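Local coordinates for protein UDP-glucose 4-epimerase (Campylobacter jejuni subsp. jejuni serotype O:2, PDB 7K3P) that probably interconverts UDP-glucose and UDP-galactose, and their N-acetylated counterparts, by inverting the sugar at C4 with the help of bound NAD, at residues Q77-K80 / A81-R85; E123-Q127 / T128-K132. The protein carries 2 engineered substitutions. One frame throughout, in Å; residues are numbered along the deposited sequence.

Contact 1 (Q77-K80 / A81-R85); sequences QGVK and ALFER
The first torsion of Val79 sets CG1 away from the backbone N, beside the carbonyl carbon (chi1 166°), while that of Phe83 swings the ring to the side opposite its carbonyl carbon (chi1 -79°). One helical turn apart, the two side chains therefore lie alongside each other, pointing the same way, with Val79 CG1 4.0 Å from Phe83 CE1. The backbone beneath them is regular: Phe83 N donates to Val79 O over 3.0 Å in a nearly straight bond (N-H...O 171°). The same carbonyl oxygen sits 3.2 Å from Phe83 CD1, approaching the ring obliquely. On another side of the helix a water joins the turns. It donates to Gly78 O (2.8 Å), which already accepts Leu82 N, and receives Arg85 NH1 (2.9 Å). The guanidinium meets this water in plane at its edge, while Leu82 CA lies against the rim of one face. Near the N-terminal end, the carboxylate of Asp75 accepts Gly78 N. The Val79 and Phe83 face is covered by helix 107-127 through Asn120, Leu121 and Thr124. This is i to i+4 packing in the crossover helix that connects strand 67-69 to strand 90-93 of the Rossmann fold.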
ATOM      1  N   GLN A  77       2.301  19.995   3.646  1.00 25.49           N
ATOM      2  CA  GLN A  77       2.590  21.022   4.647  1.00 24.06           C
ATOM      3  C   GLN A  77       1.313  21.770   5.001  1.00 20.12           C
ATOM      4  O   GLN A  77       1.068  22.071   6.159  1.00 27.53           O
ATOM      5  CB  GLN A  77       3.633  22.024   4.128  1.00 26.27           C
ATOM      6  CG  GLN A  77       3.980  23.120   5.146  1.00 25.28           C
ATOM      7  CD  GLN A  77       4.699  22.566   6.372  1.00 26.47           C
ATOM      8  OE1 GLN A  77       5.451  21.598   6.276  1.00 27.96           O
ATOM      9  NE2 GLN A  77       4.469  23.186   7.536  1.00 28.26           N
ATOM     10  N   GLY A  78       0.515  22.080   3.985  1.00 21.53           N
ATOM     11  CA  GLY A  78      -0.739  22.783   4.171  1.00 25.76           C
ATOM     12  C   GLY A  78      -1.697  21.969   5.029  1.00 26.65           C
ATOM     13  O   GLY A  78      -2.456  22.524   5.833  1.00 22.52           O
ATOM     14  N   VAL A  79      -1.659  20.651   4.861  1.00 23.51           N
ATOM     15  CA  VAL A  79      -2.489  19.759   5.665  1.00 23.41           C
ATOM     16  C   VAL A  79      -2.014  19.760   7.104  1.00 21.41           C
ATOM     17  O   VAL A  79      -2.803  19.918   8.029  1.00 25.70           O
ATOM     18  CB  VAL A  79      -2.470  18.310   5.105  1.00 23.71           C
ATOM     19  CG1 VAL A  79      -3.058  17.312   6.124  1.00 23.69           C
ATOM     20  CG2 VAL A  79      -3.225  18.248   3.780  1.00 22.36           C
ATOM     21  N   LYS A  80      -0.715  19.569   7.292  1.00 23.58           N
ATOM     22  CA  LYS A  80      -0.143  19.566   8.623  1.00 22.53           C
ATOM     23  C   LYS A  80      -0.512  20.858   9.348  1.00 27.78           C
ATOM     24  O   LYS A  80      -0.938  20.834  10.509  1.00 25.24           O
ATOM     25  CB  LYS A  80       1.372  19.414   8.551  1.00 23.81           C
ATOM     26  CG  LYS A  80       2.056  19.557   9.897  1.00 30.31           C
ATOM     27  CD  LYS A  80       3.571  19.372   9.777  1.00 36.89           C
ATOM     28  CE  LYS A  80       4.263  19.657  11.100  1.00 32.13           C
ATOM     29  NZ  LYS A  80       5.699  19.221  11.090  1.00 36.99           N
ATOM     30  N   ALA A  81      -0.375  21.985   8.652  1.00 23.44           N
ATOM     31  CA  ALA A  81      -0.621  23.282   9.284  1.00 29.29           C
ATOM     32  C   ALA A  81      -2.103  23.461   9.632  1.00 26.06           C
ATOM     33  O   ALA A  81      -2.432  23.981  10.698  1.00 26.59           O
ATOM     34  CB  ALA A  81      -0.132  24.417   8.388  1.00 21.79           C
ATOM     35  N   LEU A  82      -2.994  23.043   8.733  1.00 25.43           N
ATOM     36  CA  LEU A  82      -4.432  23.106   9.025  1.00 26.29           C
ATOM     37  C   LEU A  82      -4.734  22.319  10.306  1.00 28.00           C
ATOM     38  O   LEU A  82      -5.404  22.821  11.219  1.00 27.49           O
ATOM     39  CB  LEU A  82      -5.257  22.572   7.852  1.00 27.20           C
ATOM     40  CG  LEU A  82      -6.763  22.408   8.059  1.00 32.20           C
ATOM     41  CD1 LEU A  82      -7.464  23.768   8.180  1.00 24.86           C
ATOM     42  CD2 LEU A  82      -7.381  21.590   6.926  1.00 26.05           C
ATOM     43  N   PHE A  83      -4.198  21.108  10.390  1.00 24.24           N
ATOM     44  CA  PHE A  83      -4.385  20.255  11.568  1.00 28.32           C
ATOM     45  C   PHE A  83      -3.738  20.793  12.852  1.00 31.49           C
ATOM     46  O   PHE A  83      -4.302  20.633  13.944  1.00 24.25           O
ATOM     47  CB  PHE A  83      -3.887  18.836  11.286  1.00 24.92           C
ATOM     48  CG  PHE A  83      -4.861  18.007  10.481  1.00 28.15           C
ATOM     49  CD1 PHE A  83      -5.336  18.465   9.259  1.00 24.86           C
ATOM     50  CD2 PHE A  83      -5.311  16.779  10.958  1.00 29.55           C
ATOM     51  CE1 PHE A  83      -6.244  17.718   8.517  1.00 30.40           C
ATOM     52  CE2 PHE A  83      -6.217  16.021  10.212  1.00 27.11           C
ATOM     53  CZ  PHE A  83      -6.683  16.493   9.000  1.00 29.27           C
ATOM     54  N   GLU A  84      -2.555  21.403  12.744  1.00 27.12           N
ATOM     55  CA  GLU A  84      -1.963  22.055  13.922  1.00 29.51           C
ATOM     56  C   GLU A  84      -2.841  23.204  14.430  1.00 24.31           C
ATOM     57  O   GLU A  84      -3.002  23.386  15.642  1.00 31.78           O
ATOM     58  CB  GLU A  84      -0.556  22.590  13.630  1.00 29.25           C
ATOM     59  CG  GLU A  84       0.491  21.516  13.494  1.00 33.17           C
ATOM     60  CD  GLU A  84       0.811  20.839  14.817  1.00 38.19           C
ATOM     61  OE1 GLU A  84       1.622  19.876  14.802  1.00 35.92           O
ATOM     62  OE2 GLU A  84       0.264  21.276  15.858  1.00 36.51           O
ATOM     63  N   ARG A  85      -3.402  23.975  13.506  1.00 25.60           N
ATOM     64  CA  ARG A  85      -4.185  25.152  13.874  1.00 30.68           C
ATOM     65  C   ARG A  85      -5.554  24.772  14.418  1.00 35.73           C
ATOM     66  O   ARG A  85      -5.984  25.311  15.431  1.00 31.63           O
ATOM     67  CB  ARG A  85      -4.363  26.106  12.687  1.00 30.47           C
ATOM     68  CG  ARG A  85      -3.073  26.826  12.244  1.00 27.35           C
ATOM     69  CD  ARG A  85      -3.395  27.944  11.271  1.00 26.52           C
ATOM     70  NE  ARG A  85      -4.429  27.550  10.309  1.00 26.81           N
ATOM     71  CZ  ARG A  85      -4.185  26.978   9.131  1.00 31.73           C
ATOM     72  NH1 ARG A  85      -2.930  26.733   8.753  1.00 25.38           N
ATOM     73  NH2 ARG A  85      -5.195  26.646   8.329  1.00 30.43           N
TER
HETATM   74  O   HOH W   1      -3.187  25.211   6.356  1.00 28.22           O

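Contact 2 (E123-Q127 / T128-K132); sequences ETCLQ and TGVNK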
ATOM      1  N   GLU A 123      -0.629  10.177   9.159  1.00 21.49           N
ATOM      2  CA  GLU A 123       0.516  10.642   9.945  1.00 24.67           C
ATOM      3  C   GLU A 123       0.197  11.957  10.652  1.00 22.06           C
ATOM      4  O   GLU A 123       0.534  12.137  11.823  1.00 22.12           O
ATOM      5  CB  GLU A 123       1.776  10.809   9.095  1.00 25.11           C
ATOM      6  CG  GLU A 123       2.969  11.268   9.942  1.00 28.74           C
ATOM      7  CD  GLU A 123       4.255  11.351   9.145  1.00 28.43           C
ATOM      8  OE1 GLU A 123       4.334  12.207   8.240  1.00 31.86           O
ATOM      9  OE2 GLU A 123       5.178  10.557   9.427  1.00 31.00           O
ATOM     10  N   THR A 124      -0.476  12.856   9.937  1.00 21.44           N
ATOM     11  CA  THR A 124      -0.858  14.163  10.471  1.00 25.50           C
ATOM     12  C   THR A 124      -1.887  14.033  11.614  1.00 30.48           C
ATOM     13  O   THR A 124      -1.808  14.755  12.616  1.00 26.47           O
ATOM     14  CB  THR A 124      -1.414  15.062   9.347  1.00 27.11           C
ATOM     15  OG1 THR A 124      -0.369  15.332   8.401  1.00 28.10           O
ATOM     16  CG2 THR A 124      -1.930  16.375   9.903  1.00 28.08           C
ATOM     17  N   CYS A 125      -2.852  13.121  11.463  1.00 25.42           N
ATOM     18  CA  CYS A 125      -3.809  12.851  12.542  1.00 27.84           C
ATOM     19  C   CYS A 125      -3.051  12.456  13.793  1.00 26.84           C
ATOM     20  O   CYS A 125      -3.303  12.980  14.880  1.00 30.14           O
ATOM     21  CB  CYS A 125      -4.824  11.744  12.147  1.00 18.08           C
ATOM     22  SG  CYS A 125      -6.035  12.327  10.974  1.00 25.14           S
ATOM     23  N   LEU A 126      -2.100  11.549  13.632  1.00 21.68           N
ATOM     24  CA  LEU A 126      -1.329  11.042  14.762  1.00 22.67           C
ATOM     25  C   LEU A 126      -0.510  12.146  15.443  1.00 33.27           C
ATOM     26  O   LEU A 126      -0.368  12.158  16.670  1.00 29.35           O
ATOM     27  CB  LEU A 126      -0.392   9.917  14.306  1.00 23.59           C
ATOM     28  CG  LEU A 126      -0.990   8.538  13.991  1.00 28.73           C
ATOM     29  CD1 LEU A 126       0.068   7.614  13.360  1.00 20.06           C
ATOM     30  CD2 LEU A 126      -1.568   7.893  15.264  1.00 21.59           C
ATOM     31  N   GLN A 127       0.030  13.066  14.644  1.00 27.41           N
ATOM     32  CA  GLN A 127       0.917  14.103  15.165  1.00 31.77           C
ATOM     33  C   GLN A 127       0.152  15.201  15.889  1.00 27.07           C
ATOM     34  O   GLN A 127       0.705  15.885  16.733  1.00 31.21           O
ATOM     35  CB  GLN A 127       1.779  14.696  14.034  1.00 26.03           C
ATOM     36  CG  GLN A 127       2.934  13.771  13.634  1.00 30.78           C
ATOM     37  CD  GLN A 127       3.713  14.260  12.415  1.00 33.48           C
ATOM     38  OE1 GLN A 127       3.287  15.177  11.702  1.00 39.38           O
ATOM     39  NE2 GLN A 127       4.857  13.632  12.164  1.00 37.86           N
ATOM     40  N   THR A 128      -1.117  15.367  15.540  1.00 26.55           N
ATOM     41  CA  THR A 128      -1.921  16.483  16.026  1.00 31.33           C
ATOM     42  C   THR A 128      -3.119  16.054  16.889  1.00 32.60           C
ATOM     43  O   THR A 128      -4.034  16.853  17.122  1.00 35.35           O
ATOM     44  CB  THR A 128      -2.431  17.333  14.862  1.00 32.77           C
ATOM     45  OG1 THR A 128      -3.285  16.536  14.028  1.00 30.22           O
ATOM     46  CG2 THR A 128      -1.245  17.850  14.034  1.00 27.91           C
ATOM     47  N   GLY A 129      -3.114  14.800  17.345  1.00 30.01           N
ATOM     48  CA  GLY A 129      -4.145  14.311  18.256  1.00 32.64           C
ATOM     49  C   GLY A 129      -5.543  14.092  17.684  1.00 31.31           C
ATOM     50  O   GLY A 129      -6.556  14.155  18.414  1.00 29.97           O
ATOM     51  N   VAL A 130      -5.630  13.842  16.381  1.00 28.00           N
ATOM     52  CA  VAL A 130      -6.917  13.499  15.800  1.00 27.31           C
ATOM     53  C   VAL A 130      -6.998  11.998  15.978  1.00 31.72           C
ATOM     54  O   VAL A 130      -6.284  11.239  15.302  1.00 31.12           O
ATOM     55  CB  VAL A 130      -7.020  13.873  14.321  1.00 26.35           C
ATOM     56  CG1 VAL A 130      -8.439  13.673  13.844  1.00 25.74           C
ATOM     57  CG2 VAL A 130      -6.614  15.333  14.102  1.00 24.15           C
ATOM     58  N   ASN A 131      -7.820  11.564  16.924  1.00 23.53           N
ATOM     59  CA  ASN A 131      -7.769  10.172  17.349  1.00 28.65           C
ATOM     60  C   ASN A 131      -8.998   9.344  16.972  1.00 24.22           C
ATOM     61  O   ASN A 131      -9.150   8.203  17.403  1.00 27.69           O
ATOM     62  CB  ASN A 131      -7.460  10.088  18.847  1.00 31.39           C
ATOM     63  CG  ASN A 131      -5.967  10.126  19.122  1.00 34.64           C
ATOM     64  OD1 ASN A 131      -5.183   9.507  18.399  1.00 33.03           O
ATOM     65  ND2 ASN A 131      -5.563  10.853  20.164  1.00 31.86           N
ATOM     66  N   LYS A 132      -9.873   9.937  16.174  1.00 27.53           N
ATOM     67  CA  LYS A 132     -10.969   9.203  15.555  1.00 28.81           C
ATOM     68  C   LYS A 132     -10.935   9.441  14.045  1.00 25.12           C
ATOM     69  O   LYS A 132     -11.028  10.582  13.585  1.00 26.55           O
ATOM     70  CB  LYS A 132     -12.316   9.633  16.151  1.00 26.65           C
ATOM     71  CG  LYS A 132     -12.466   9.231  17.638  1.00 25.37           C
ATOM     72  CD  LYS A 132     -13.644   9.930  18.290  1.00 34.78           C
ATOM     73  CE  LYS A 132     -13.714   9.562  19.775  1.00 32.45           C
ATOM     74  NZ  LYS A 132     -14.865  10.235  20.415  1.00 46.17           N
TER
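Cys125 and Val130 meet flank to flank where helix 107-127 ends, their CB atoms 3.8 Å apart. The thiol, placed opposite its own carbonyl carbon (chi1 -74°), reaches along Val130 so that Cys125 SG comes within 4.0 Å of Val130 CG1. The other methyl stands over the Cys125 backbone, with Val130 CG2 4.1 Å from Cys125 CA. The pair is bridged by a backbone bond from Val130 N to Cys125 O of 2.9 Å, reached because Gly129 between them takes a positive phi (72°) and turns the chain back across the helix end.

Thr128 is oriented differently: its hydroxyl lies between backbone N and carbonyl carbon (chi1 62°) and folds back over the last turn. Thr128 OG1 donates to Thr124 O at 2.7 Å, standing out of the carbonyl plane. Thr128 N gives only weak bonds, to Thr124 O and Cys125 O, so the hydroxyl adds a short bond to a carbonyl whose backbone donors, Thr128 N and Gln127 N, are both weak. The Thr124 hydroxyl, by contrast, turns to Asn120 O.

Around this turn, Cys125 also touches Ile91 of the central sheet, whereas Leu126 packs on Leu108 of the second subunit. The bond spanning from Val130 to Cys125, the positive-phi glycine and the apolar pair are features of a Schellman-type C-cap, although its companion bond is missing, with Gly129 N 3.9 Å from Leu126 O. Here the cap leads from a helix at the dimer interface into strand 132-136 of the Rossmann sheet.

Overall arrangement
Along the chain, contact 1 comes first, bridging one turn of helix 76-86, and it is complete before strand 90-93 begins. Contact 2 follows, closing the short turn from the end of helix 107-127 toward strand 132-136. The two are in series, neither nesting nor crossing, yet their centres lie 11 Å apart and they touch directly. Phe83 is the main link: its CG is 3.4 Å from Thr124 CG2 and its CD2 is 3.7 Å from Val130 CG2. Beside it, Glu84 OE1 packs 3.6 Å from Thr128 CG2. Together they join two neighbouring helices of the NAD-binding domain, both connected to its central parallel sheet.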